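Local coordinates for decapping nuclease RAI1 (Candida albicans, PDB 5BUD), which hydrolyses the NAD cap from the 5' end of RNAs with the help of divalent metal ions, and binds and stimulates the exoribonuclease RAT1, at residues Y26-D31 / Y203-S208; E224-W229 / V244-S249. All coordinates share one frame; numbering follows the deposited sequence.

Contact 1 (Y26-D31 / Y203-S208); sequences YARDID and YEQYLS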
# COMPACT_ATOMS: atom_id res chain seq x y z
N TYR A 26 10.41 9.48 3.88
CA TYR A 26 11.43 9.64 2.88
C TYR A 26 10.68 9.71 1.54
O TYR A 26 9.44 9.68 1.54
CB TYR A 26 12.47 8.51 2.97
CG TYR A 26 12.02 7.10 2.71
CD1 TYR A 26 11.25 6.41 3.62
CD2 TYR A 26 12.41 6.43 1.56
CE1 TYR A 26 10.84 5.09 3.39
CE2 TYR A 26 12.01 5.13 1.32
CZ TYR A 26 11.23 4.46 2.24
OH TYR A 26 10.85 3.17 1.97
N ALA A 27 11.40 9.81 0.43
CA ALA A 27 10.77 10.10 -0.83
C ALA A 27 11.52 9.46 -1.98
O ALA A 27 12.67 9.03 -1.81
CB ALA A 27 10.70 11.62 -1.00
N ARG A 28 10.87 9.38 -3.13
CA ARG A 28 11.53 9.03 -4.38
C ARG A 28 11.37 10.19 -5.35
O ARG A 28 10.25 10.69 -5.52
CB ARG A 28 10.93 7.78 -4.98
CG ARG A 28 11.84 7.11 -5.99
CD ARG A 28 11.32 5.73 -6.33
NE ARG A 28 10.09 5.83 -7.11
CZ ARG A 28 9.40 4.80 -7.55
NH1 ARG A 28 9.81 3.57 -7.32
NH2 ARG A 28 8.29 5.01 -8.23
N ASP A 29 12.46 10.64 -5.97
CA ASP A 29 12.39 11.79 -6.88
C ASP A 29 11.99 11.37 -8.28
O ASP A 29 11.79 10.19 -8.56
CB ASP A 29 13.66 12.68 -6.82
CG ASP A 29 14.89 12.06 -7.52
OD1 ASP A 29 14.77 11.14 -8.35
OD2 ASP A 29 16.00 12.55 -7.21
N ILE A 30 11.88 12.35 -9.17
CA ILE A 30 11.37 12.11 -10.52
C ILE A 30 12.27 11.22 -11.41
O ILE A 30 11.83 10.69 -12.46
CB ILE A 30 11.04 13.46 -11.20
CG1 ILE A 30 10.17 13.25 -12.44
CG2 ILE A 30 12.32 14.25 -11.50
CD1 ILE A 30 9.53 14.52 -12.95
N ASP A 31 13.51 11.03 -10.96
CA ASP A 31 14.46 10.16 -11.67
C ASP A 31 14.51 8.77 -11.04
O ASP A 31 15.25 7.92 -11.52
CB ASP A 31 15.87 10.78 -11.64
CG ASP A 31 15.90 12.19 -12.18
OD1 ASP A 31 15.36 12.42 -13.28
OD2 ASP A 31 16.47 13.08 -11.52
N TYR A 203 6.99 8.28 -11.06
CA TYR A 203 8.29 8.13 -10.43
C TYR A 203 8.28 8.75 -9.06
O TYR A 203 8.80 8.16 -8.11
CB TYR A 203 9.38 8.81 -11.26
CG TYR A 203 9.90 7.97 -12.37
CD1 TYR A 203 9.18 7.83 -13.55
CD2 TYR A 203 11.14 7.33 -12.28
CE1 TYR A 203 9.66 7.06 -14.59
CE2 TYR A 203 11.63 6.57 -13.32
CZ TYR A 203 10.89 6.45 -14.48
OH TYR A 203 11.32 5.70 -15.54
N GLU A 204 7.72 9.94 -8.94
CA GLU A 204 7.79 10.66 -7.68
C GLU A 204 6.89 9.99 -6.65
O GLU A 204 5.79 9.57 -6.98
CB GLU A 204 7.35 12.11 -7.86
CG GLU A 204 8.26 12.94 -8.78
CD GLU A 204 7.66 14.32 -9.01
OE1 GLU A 204 6.70 14.42 -9.81
OE2 GLU A 204 8.13 15.28 -8.36
N GLN A 205 7.38 9.90 -5.41
CA GLN A 205 6.65 9.25 -4.32
C GLN A 205 7.04 9.88 -3.00
O GLN A 205 8.20 10.26 -2.80
CB GLN A 205 7.04 7.78 -4.18
CG GLN A 205 6.78 6.86 -5.34
CD GLN A 205 7.17 5.43 -4.97
OE1 GLN A 205 8.23 5.18 -4.35
NE2 GLN A 205 6.32 4.48 -5.33
N TYR A 206 6.08 9.94 -2.08
CA TYR A 206 6.33 10.29 -0.72
C TYR A 206 5.95 9.10 0.15
O TYR A 206 4.80 8.62 0.09
CB TYR A 206 5.49 11.48 -0.34
CG TYR A 206 5.61 11.93 1.08
CD1 TYR A 206 6.64 12.76 1.51
CD2 TYR A 206 4.66 11.56 2.01
CE1 TYR A 206 6.72 13.18 2.84
CE2 TYR A 206 4.74 11.98 3.31
CZ TYR A 206 5.74 12.80 3.72
OH TYR A 206 5.74 13.15 5.06
N LEU A 207 6.90 8.62 0.94
CA LEU A 207 6.69 7.45 1.76
C LEU A 207 6.73 7.75 3.24
O LEU A 207 7.70 8.32 3.75
CB LEU A 207 7.69 6.35 1.42
CG LEU A 207 7.61 5.91 -0.05
CD1 LEU A 207 8.72 6.59 -0.84
CD2 LEU A 207 7.71 4.40 -0.19
N SER A 208 5.69 7.30 3.92
CA SER A 208 5.60 7.37 5.35
C SER A 208 5.99 6.01 5.92
O SER A 208 5.59 4.96 5.40
CB SER A 208 4.16 7.68 5.76
OG SER A 208 4.03 7.90 7.14

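Contact 2 (E224-W229 / V244-S249); sequences EIDCCW and VELKTS. With MN (manganese (II) ion), chain E; MN (manganese (II) ion), chain F; nucleotides of chain C.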
# COMPACT_ATOMS: atom_id res chain seq x y z
N GLU A 224 3.31 4.40 0.67
CA GLU A 224 3.33 5.60 -0.12
C GLU A 224 2.04 6.38 0.13
O GLU A 224 0.99 5.78 0.29
CB GLU A 224 3.54 5.22 -1.57
CG GLU A 224 3.78 6.36 -2.51
CD GLU A 224 2.61 6.60 -3.43
OE1 GLU A 224 1.55 5.98 -3.20
OE2 GLU A 224 2.76 7.41 -4.37
N ILE A 225 2.17 7.70 0.26
CA ILE A 225 1.07 8.60 0.62
C ILE A 225 0.73 9.46 -0.58
O ILE A 225 1.62 10.03 -1.21
CB ILE A 225 1.46 9.48 1.83
CG1 ILE A 225 1.69 8.63 3.09
CG2 ILE A 225 0.40 10.56 2.10
CD1 ILE A 225 0.47 7.82 3.51
N ASP A 226 -0.54 9.56 -0.95
CA ASP A 226 -0.92 10.30 -2.15
C ASP A 226 -0.83 11.81 -1.96
O ASP A 226 -0.30 12.52 -2.81
CB ASP A 226 -2.32 9.94 -2.64
CG ASP A 226 -2.37 8.59 -3.32
OD1 ASP A 226 -1.29 8.16 -3.77
OD2 ASP A 226 -3.46 8.01 -3.48
N CYS A 227 -1.36 12.29 -0.86
CA CYS A 227 -1.30 13.73 -0.60
C CYS A 227 -1.74 14.06 0.80
O CYS A 227 -2.12 13.17 1.57
CB CYS A 227 -2.11 14.54 -1.64
SG CYS A 227 -3.91 14.26 -1.66
N CYS A 228 -1.64 15.35 1.11
CA CYS A 228 -2.02 15.91 2.38
C CYS A 228 -3.28 16.78 2.16
O CYS A 228 -3.41 17.49 1.17
CB CYS A 228 -0.87 16.73 2.93
SG CYS A 228 -1.20 17.51 4.52
N TRP A 229 -4.20 16.74 3.11
CA TRP A 229 -5.54 17.35 2.93
C TRP A 229 -5.54 18.88 2.94
O TRP A 229 -6.15 19.53 2.07
CB TRP A 229 -6.48 16.81 4.03
CG TRP A 229 -7.83 17.47 4.17
CD1 TRP A 229 -8.31 18.12 5.29
CD2 TRP A 229 -8.88 17.46 3.23
NE1 TRP A 229 -9.59 18.56 5.07
CE2 TRP A 229 -9.98 18.15 3.82
CE3 TRP A 229 -9.02 16.96 1.94
CZ2 TRP A 229 -11.17 18.37 3.14
CZ3 TRP A 229 -10.23 17.15 1.29
CH2 TRP A 229 -11.28 17.85 1.90
N VAL A 244 -4.20 11.75 2.81
CA VAL A 244 -5.31 11.39 1.94
C VAL A 244 -4.84 10.36 0.93
O VAL A 244 -3.68 10.44 0.39
CB VAL A 244 -5.84 12.61 1.16
CG1 VAL A 244 -7.01 12.24 0.29
CG2 VAL A 244 -6.20 13.75 2.11
N GLU A 245 -5.73 9.41 0.66
CA GLU A 245 -5.59 8.44 -0.42
C GLU A 245 -6.53 8.77 -1.55
O GLU A 245 -7.75 8.99 -1.33
CB GLU A 245 -5.88 7.03 0.11
CG GLU A 245 -5.82 5.90 -0.91
CD GLU A 245 -4.47 5.69 -1.56
OE1 GLU A 245 -4.50 5.33 -2.77
OE2 GLU A 245 -3.40 5.84 -0.89
N LEU A 246 -5.98 8.79 -2.76
CA LEU A 246 -6.75 9.05 -3.96
C LEU A 246 -7.05 7.76 -4.70
O LEU A 246 -6.23 6.84 -4.73
CB LEU A 246 -6.02 10.05 -4.89
CG LEU A 246 -5.70 11.38 -4.20
CD1 LEU A 246 -4.99 12.32 -5.16
CD2 LEU A 246 -6.95 12.10 -3.68
N LYS A 247 -8.24 7.68 -5.27
CA LYS A 247 -8.63 6.55 -6.13
C LYS A 247 -9.47 7.09 -7.26
O LYS A 247 -10.05 8.18 -7.14
CB LYS A 247 -9.49 5.53 -5.34
CG LYS A 247 -8.83 4.93 -4.11
CD LYS A 247 -7.79 3.92 -4.50
CE LYS A 247 -7.18 3.25 -3.29
NZ LYS A 247 -5.89 2.66 -3.71
N THR A 248 -9.58 6.32 -8.33
CA THR A 248 -10.56 6.58 -9.37
C THR A 248 -11.41 5.34 -9.59
O THR A 248 -10.98 4.22 -9.33
CB THR A 248 -9.94 7.02 -10.72
OG1 THR A 248 -9.10 5.97 -11.25
CG2 THR A 248 -9.13 8.29 -10.55
N SER A 249 -12.65 5.56 -10.02
CA SER A 249 -13.54 4.48 -10.41
C SER A 249 -14.51 4.95 -11.48
O SER A 249 -14.72 6.14 -11.64
CB SER A 249 -14.36 3.99 -9.23
OG SER A 249 -14.65 2.63 -9.46
MN MN E . -4.07 6.32 -4.62
MN MN F . -0.60 6.08 -4.04
OP3 U C 1 -2.74 2.48 -4.76
P U C 1 -2.98 3.80 -5.42
OP1 U C 1 -4.44 4.13 -5.51
OP2 U C 1 -2.09 4.87 -4.87
O5' U C 1 -2.47 3.51 -6.91
C5' U C 1 -2.09 4.61 -7.75
C4' U C 1 -2.41 4.35 -9.20
O4' U C 1 -1.41 3.47 -9.77
C3' U C 1 -3.73 3.67 -9.53
O3' U C 1 -4.81 4.61 -9.50
C2' U C 1 -3.45 3.18 -10.94
O2' U C 1 -3.43 4.22 -11.90
C1' U C 1 -2.00 2.70 -10.80
N1 U C 1 -1.88 1.27 -10.47
C2 U C 1 -2.00 0.38 -11.51
O2 U C 1 -2.17 0.73 -12.66
N3 U C 1 -1.86 -0.94 -11.16
C4 U C 1 -1.64 -1.45 -9.90
O4 U C 1 -1.55 -2.67 -9.75
C5 U C 1 -1.55 -0.46 -8.87
C6 U C 1 -1.68 0.83 -9.18
P U C 2 -6.34 4.15 -9.27
OP1 U C 2 -7.20 5.36 -9.41
OP2 U C 2 -6.41 3.38 -8.00
O5' U C 2 -6.63 3.09 -10.42
C5' U C 2 -6.82 3.46 -11.80
C4' U C 2 -6.85 2.23 -12.68
O4' U C 2 -5.63 1.46 -12.55
C3' U C 2 -7.94 1.20 -12.42
O3' U C 2 -9.17 1.69 -12.94
C2' U C 2 -7.37 -0.00 -13.15
O2' U C 2 -7.43 0.14 -14.56
C1' U C 2 -5.90 0.08 -12.75
N1 U C 2 -5.56 -0.66 -11.52
C2 U C 2 -5.34 -2.02 -11.65
O2 U C 2 -5.43 -2.61 -12.71
N3 U C 2 -5.03 -2.67 -10.48
C4 U C 2 -4.91 -2.10 -9.22
O4 U C 2 -4.61 -2.82 -8.27
C5 U C 2 -5.14 -0.69 -9.18
C6 U C 2 -5.45 -0.03 -10.30
O HOH W 1 -0.99 5.18 -1.67
O HOH W 2 -2.37 8.01 0.36
O HOH W 3 -3.93 7.42 -6.46

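Contact 1 (Y26-D31 / Y203-S208)
Arg-28 and Gln-205 stack their flat ends across an antiparallel strand pair, in which strand 21-28 runs beside the start of strand 205-214 in the PD-(D/E)XK nuclease fold. The guanidinium and amide planes are within 7° of parallel, with Gln-205 OE1 over the centre of the guanidinium, 3.4 Å from Arg-28 CZ. That is face contact rather than hydrogen bonding. The donors of the arginine point along its plane instead: NE and NH2 both reach the backbone oxygen of Tyr-203, NE at 2.8 Å and nearly straight, NH2 at 3.2 Å and more bent. A turn at chi3 (70°) in an otherwise extended chain swings the guanidinium into this side-on grip, while NH1 hydrogen-bonds Asn-74 OD1.

On the same face of the pair, Leu-207 sets its CB over one face of the Tyr-26 ring, toward the rim, 4.1 Å from the centroid in a CH-pi contact. The ring gets there because CG sits between the backbone N and the carbonyl carbon (chi1 64°); helix 78-92 also packs against this tyrosine. Ala-27 and Tyr-206 turn to the other face as a non-hydrogen-bonded pair, flanked by the hydrogen-bonded pairs Tyr-26/Leu-207 and Arg-28/Gln-205.

Past Arg-28 the segment leaves the strand through an Asx turn, Asp-29 OD1 accepting from Asp-31 N. Here Ile-30 runs alongside Glu-204, pointing the same way, and Ile-30 CB lies 3.7 Å from Glu-204 CG.

Contact 2 (E224-W229 / V244-S249)
Asp-226 reaches across to Leu-246, its CB and OD2 lying against that residue's backbone and the root of its side chain. OD2 takes the Leu-246 N-H on its anti lone pair at 2.7 Å, and the same oxygen binds one manganese ion while OD1 binds another, so the carboxylate bridges these two manganese ions. With CG anti to the carbonyl carbon (chi1 -75°), the carboxylate points at the opposing strand.

The first manganese is completed by Glu-245 OE1, the carbonyl oxygen of Leu-246, a water and two phosphate oxygens of U1 of the RNA, OP1 and OP2. OP2 also binds the second manganese, at 2.1 Å, where Glu-224 OE1 and a longer-bound water join it. Glu-245 bends at chi2 (62°) to bring OE1 to the metal, 3.0 Å from Asp-226 OD2, a proximity that the shared cation would be expected to make tolerable. Its OE2 accepts from two waters: that longer-bound one, which also donates to Glu-224 O, and another linking Asp-226 N and Val-244 O.

Away from the metals, Cys-227 and Val-244 form an antiparallel hydrogen-bonded pair, with Cys-227 SG 3.8 Å from Val-244 CB. Val-244 CG2 also presses on Trp-229 CB, at 3.6 Å.

Lys-247 NZ meets Glu-245 OE1 from above the carboxylate plane in a salt bridge and hydrogen-bonds OP1 of U1 at 2.7 Å, with Gln-271 as a further partner. Acidic residues from two neighbouring segments of the PD-(D/E)XK core, with Asp-226 in the break of strand 217-228, thus hold a pair of manganese ions on the 5' phosphate, whose negative charge the ions and the lysine would be expected to offset, consistent with metal-assisted phosphodiester hydrolysis.

In the fold
Contact 1 and contact 2 lie in series along the chain, their centres 14 Å apart, and are joined by the antiparallel neighbours 205-214 and 217-228. Tyr-206 O probably accepts a hydrogen bond from Ile-225 N at 2.8 Å, Ser-208 CB packs on Ile-225 CG1 at 3.8 Å, and Gln-205 CB touches Glu-224 CG at 3.9 Å. Gln-205 therefore stacks on the arginine of contact 1 and borders a metal ligand of contact 2; its side chain is about 6 Å from a further manganese, not one of the two in contact 2. Contact 1 stays beside the active site, its nearest atom about 8 Å from the RNA, while contact 2 binds two manganese ions and the 5' phosphate of U1 directly.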